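Local coordinates for CBS domain protein (Bacillus anthracis, PDB 3LQN) that is of unknown function but carries two CBS domains, modules that in related proteins often bind adenosine nucleotides and regulate a partner's activity, at residues 46-49 and 50-53; 135-138 and 139-143. All coordinates share one frame; numbering follows the deposited sequence.

Contact 1: 46-49 and 50-53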
loop_
_atom_site.group_PDB
_atom_site.type_symbol
_atom_site.label_atom_id
_atom_site.label_comp_id
_atom_site.label_asym_id
_atom_site.label_seq_id
_atom_site.Cartn_x
_atom_site.Cartn_y
_atom_site.Cartn_z
ATOM N N SER A 46 3.193 -1.095 13.914
ATOM C CA SER A 46 1.955 -0.330 13.803
ATOM C C SER A 46 1.031 -0.886 12.724
ATOM O O SER A 46 -0.167 -0.741 12.808
ATOM C CB SER A 46 2.261 1.136 13.515
ATOM O OG SER A 46 2.638 1.346 12.185
ATOM N N GLY A 47 1.608 -1.568 11.742
ATOM C CA GLY A 47 0.842 -2.072 10.614
ATOM C C GLY A 47 0.582 -1.031 9.535
ATOM O O GLY A 47 -0.126 -1.316 8.579
ATOM N N TYR A 48 1.155 0.162 9.682
ATOM C CA TYR A 48 1.122 1.182 8.623
ATOM C C TYR A 48 2.259 0.926 7.625
ATOM O O TYR A 48 3.319 0.448 8.011
ATOM C CB TYR A 48 1.282 2.582 9.244
ATOM C CG TYR A 48 0.016 3.087 9.871
ATOM C CD1 TYR A 48 -0.915 3.778 9.116
ATOM C CD2 TYR A 48 -0.251 2.884 11.231
ATOM C CE1 TYR A 48 -2.089 4.245 9.678
ATOM C CE2 TYR A 48 -1.426 3.362 11.809
ATOM C CZ TYR A 48 -2.343 4.041 11.020
ATOM O OH TYR A 48 -3.515 4.522 11.558
ATOM N N SER A 49 2.032 1.220 6.345
ATOM C CA SER A 49 3.067 1.022 5.359
ATOM C C SER A 49 3.828 2.315 5.244
ATOM O O SER A 49 4.938 2.330 4.717
ATOM C CB SER A 49 2.466 0.679 3.996
ATOM O OG SER A 49 1.506 1.674 3.671
ATOM N N ALA A 50 3.236 3.385 5.751
ATOM C CA ALA A 50 3.934 4.644 5.875
ATOM C C ALA A 50 3.480 5.417 7.121
ATOM O O ALA A 50 2.323 5.324 7.587
ATOM C CB ALA A 50 3.750 5.499 4.553
ATOM N N ILE A 51 4.370 6.242 7.642
ATOM C CA ILE A 51 4.042 7.094 8.785
ATOM C C ILE A 51 4.667 8.452 8.627
ATOM O O ILE A 51 5.692 8.606 7.928
ATOM C CB ILE A 51 4.508 6.475 10.138
ATOM C CG1 ILE A 51 6.009 6.140 10.074
ATOM C CG2 ILE A 51 3.658 5.275 10.472
ATOM C CD1 ILE A 51 6.632 5.740 11.441
ATOM N N PRO A 52 4.055 9.478 9.244
ATOM C CA PRO A 52 4.617 10.822 9.169
ATOM C C PRO A 52 5.889 10.956 9.981
ATOM O O PRO A 52 6.068 10.266 11.001
ATOM C CB PRO A 52 3.527 11.706 9.830
ATOM C CG PRO A 52 2.795 10.745 10.794
ATOM C CD PRO A 52 2.779 9.433 10.007
ATOM N N VAL A 53 6.781 11.791 9.459
ATOM C CA VAL A 53 7.924 12.304 10.222
ATOM C C VAL A 53 7.606 13.684 10.806
ATOM O O VAL A 53 7.335 14.609 10.048
ATOM C CB VAL A 53 9.148 12.378 9.283
ATOM C CG1 VAL A 53 10.395 12.746 10.101
ATOM C CG2 VAL A 53 9.326 11.011 8.521
#
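Y48 and I51 meet through their methylene and methyl carbons, with the tyrosine CB 3.8 Å from CG2 of the isoleucine, where the loop after helix 36-46 of the first CBS domain leads into strand 50-54. CG2 of I51 and the carbonyl O of A50 both lie obliquely to the tyrosine ring. With chi1 at -78°, CG of Y48 stands beside its own backbone N and opposite the carbonyl carbon, which turns the ring so that its end leads away from the strand and OH reaches K26 O in a hydrogen bond. Along its plane, one ring edge faces CB of S46. On I51, CG1 takes the position between backbone N and carbonyl carbon (chi1 54°), and the CG2 branch is left to approach Y48, while the same side chain also packs on V42 and L43 of the helix. The turn is an ST turn: Y48 N donates to S46 OG at 3.1 Å, nearly straight at 165°, and the same hydroxyl bonds L43 O in the last turn of the helix. G47, between S46 and Y48, leaves the helix with a positive phi. CB of Y48 also lies 3.4 Å from A50 O. No polar partner is modelled for this buried oxygen, which would probably cost some stability; the firm polar hold is at S46 OG, with its two hydrogen-bond partners.

Contact 2: 135-138 and 139-143. With SO4 (sulfate ion), chain G; SO4 (sulfate ion), chain D.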
loop_
_atom_site.group_PDB
_atom_site.type_symbol
_atom_site.label_atom_id
_atom_site.label_comp_id
_atom_site.label_asym_id
_atom_site.label_seq_id
_atom_site.Cartn_x
_atom_site.Cartn_y
_atom_site.Cartn_z
ATOM N N ARG A 135 -8.907 3.928 1.184
ATOM C CA ARG A 135 -10.094 3.175 1.585
ATOM C C ARG A 135 -11.266 4.079 1.934
ATOM O O ARG A 135 -12.370 3.865 1.459
ATOM C CB ARG A 135 -9.793 2.222 2.736
ATOM C CG ARG A 135 -11.027 1.509 3.219
ATOM C CD ARG A 135 -10.683 0.404 4.191
ATOM N NE ARG A 135 -11.860 -0.403 4.481
ATOM C CZ ARG A 135 -12.812 -0.058 5.340
ATOM N NH1 ARG A 135 -12.736 1.086 6.006
ATOM N NH2 ARG A 135 -13.843 -0.862 5.529
ATOM N N ALA A 136 -11.017 5.113 2.743
ATOM C CA ALA A 136 -12.063 6.010 3.129
ATOM C C ALA A 136 -12.748 6.644 1.898
ATOM O O ALA A 136 -13.969 6.733 1.826
ATOM C CB ALA A 136 -11.510 7.121 4.118
ATOM N N ILE A 137 -11.963 7.091 0.923
ATOM C CA ILE A 137 -12.583 7.622 -0.294
ATOM C C ILE A 137 -13.427 6.575 -1.051
ATOM O O ILE A 137 -14.533 6.863 -1.556
ATOM C CB ILE A 137 -11.535 8.289 -1.211
ATOM C CG1 ILE A 137 -11.234 9.703 -0.709
ATOM C CG2 ILE A 137 -12.081 8.430 -2.604
ATOM C CD1 ILE A 137 -10.259 9.781 0.396
ATOM N N LEU A 138 -12.925 5.350 -1.089
ATOM C CA LEU A 138 -13.560 4.281 -1.847
ATOM C C LEU A 138 -14.794 3.777 -1.121
ATOM O O LEU A 138 -15.777 3.398 -1.741
ATOM C CB LEU A 138 -12.581 3.122 -2.091
ATOM C CG LEU A 138 -11.504 3.348 -3.152
ATOM C CD1 LEU A 138 -10.258 2.449 -2.890
ATOM C CD2 LEU A 138 -12.025 3.138 -4.546
ATOM N N LYS A 139 -14.739 3.788 0.199
ATOM C CA LYS A 139 -15.831 3.246 0.975
ATOM C C LYS A 139 -17.025 4.184 0.761
ATOM O O LYS A 139 -18.150 3.745 0.537
ATOM C CB LYS A 139 -15.394 3.138 2.432
ATOM C CG LYS A 139 -16.370 2.448 3.343
ATOM C CD LYS A 139 -15.934 2.571 4.786
ATOM C CE LYS A 139 -17.081 3.097 5.644
ATOM N NZ LYS A 139 -16.613 3.625 6.957
ATOM N N LEU A 140 -16.748 5.482 0.774
ATOM C CA LEU A 140 -17.749 6.488 0.499
ATOM C C LEU A 140 -18.297 6.397 -0.930
ATOM O O LEU A 140 -19.490 6.538 -1.134
ATOM C CB LEU A 140 -17.175 7.879 0.770
ATOM C CG LEU A 140 -18.199 8.999 0.673
ATOM C CD1 LEU A 140 -19.421 8.634 1.476
ATOM C CD2 LEU A 140 -17.603 10.289 1.180
ATOM N N LEU A 141 -17.414 6.163 -1.895
ATOM C CA LEU A 141 -17.809 6.100 -3.297
ATOM C C LEU A 141 -18.605 4.831 -3.587
ATOM O O LEU A 141 -19.519 4.836 -4.412
ATOM C CB LEU A 141 -16.580 6.168 -4.205
ATOM C CG LEU A 141 -15.889 7.529 -4.309
ATOM C CD1 LEU A 141 -14.718 7.465 -5.277
ATOM C CD2 LEU A 141 -16.879 8.604 -4.729
ATOM N N ASN A 142 -18.251 3.747 -2.905
ATOM C CA ASN A 142 -18.861 2.448 -3.161
ATOM C C ASN A 142 -20.366 2.461 -2.916
ATOM O O ASN A 142 -21.148 2.059 -3.777
ATOM C CB ASN A 142 -18.199 1.367 -2.303
ATOM C CG ASN A 142 -18.805 -0.005 -2.526
ATOM O OD1 ASN A 142 -19.048 -0.413 -3.661
ATOM N ND2 ASN A 142 -19.050 -0.726 -1.438
ATOM N N LYS A 143 -20.766 2.924 -1.736
ATOM C CA LYS A 143 -22.174 2.956 -1.362
ATOM C C LYS A 143 -22.964 3.895 -2.269
ATOM O O LYS A 143 -24.026 3.536 -2.776
ATOM C CB LYS A 143 -22.332 3.382 0.099
ATOM C CG LYS A 143 -21.649 4.696 0.441
ATOM C CD LYS A 143 -21.971 5.133 1.860
ATOM C CE LYS A 143 -21.608 4.052 2.866
ATOM N NZ LYS A 143 -22.691 3.041 3.010
HETATM S S SO4 G . -15.921 0.587 8.148
HETATM O O1 SO4 G . -16.938 1.626 8.276
HETATM O O2 SO4 G . -15.804 -0.104 9.427
HETATM O O3 SO4 G . -16.321 -0.370 7.119
HETATM O O4 SO4 G . -14.635 1.190 7.793
HETATM S S SO4 D . -10.051 4.085 6.891
HETATM O O1 SO4 D . -10.149 5.536 7.004
HETATM O O2 SO4 D . -10.185 3.485 8.217
HETATM O O3 SO4 D . -11.151 3.586 6.062
HETATM O O4 SO4 D . -8.746 3.748 6.320
#
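R135 NH1 donates hydrogen bonds to two sulfates at once, reaching O4 of the chain G ion at 2.6 Å and O3 of the chain D ion at 3.0 Å; CD of K139, one helical turn on, lies alongside it. Both residues lie on helix 134-144, the C-terminal helix of the second CBS domain, where the i to i+4 spacing brings the two cationic chains to one anion. R135, in the one of its two modelled conformers that makes these bonds, runs extended from CG to NE, CG opposite its backbone N (chi1 176°), and the guanidinium presents an edge to both ions; NH2 adds a bond to O3 of the chain G sulfate at 3.0 Å. K139 bends at chi3 to bring NZ to O1 of that ion, although the modelled separation is too short to be trusted. The sulfates probably come from the crystallisation liquor, yet such a site is consistent with an affinity for anionic groups. R135 NE also forms a salt bridge with D115 of the second subunit, whose L138 and L141 pack on their counterparts here. On the buried side I137 and L141 lie side by side, CG2 of the former 3.9 Å from CD1 of the latter.

The two contacts show how one chain divides a paired CBS architecture between an inner junction and an outer helix that holds sulfate in the crystal. Contact 1 belongs to the first CBS domain, its centre about 6 Å from that of the chain; contact 2 belongs to the second, about 19 Å out. Their centres are about 21 Å apart, and their nearest atoms, about 11 Å apart, do not touch. Strand 128-133 bridges them: Y48 packs on I131 and P52 on F128, and the strand then leads into helix 134-144. Small molecules lie at each, formic acid, which too probably comes from the crystallisation liquor, about 4 Å from the Y48 side chain and sulfates at 135-143, whereas the second subunit reaches contact 2 alone.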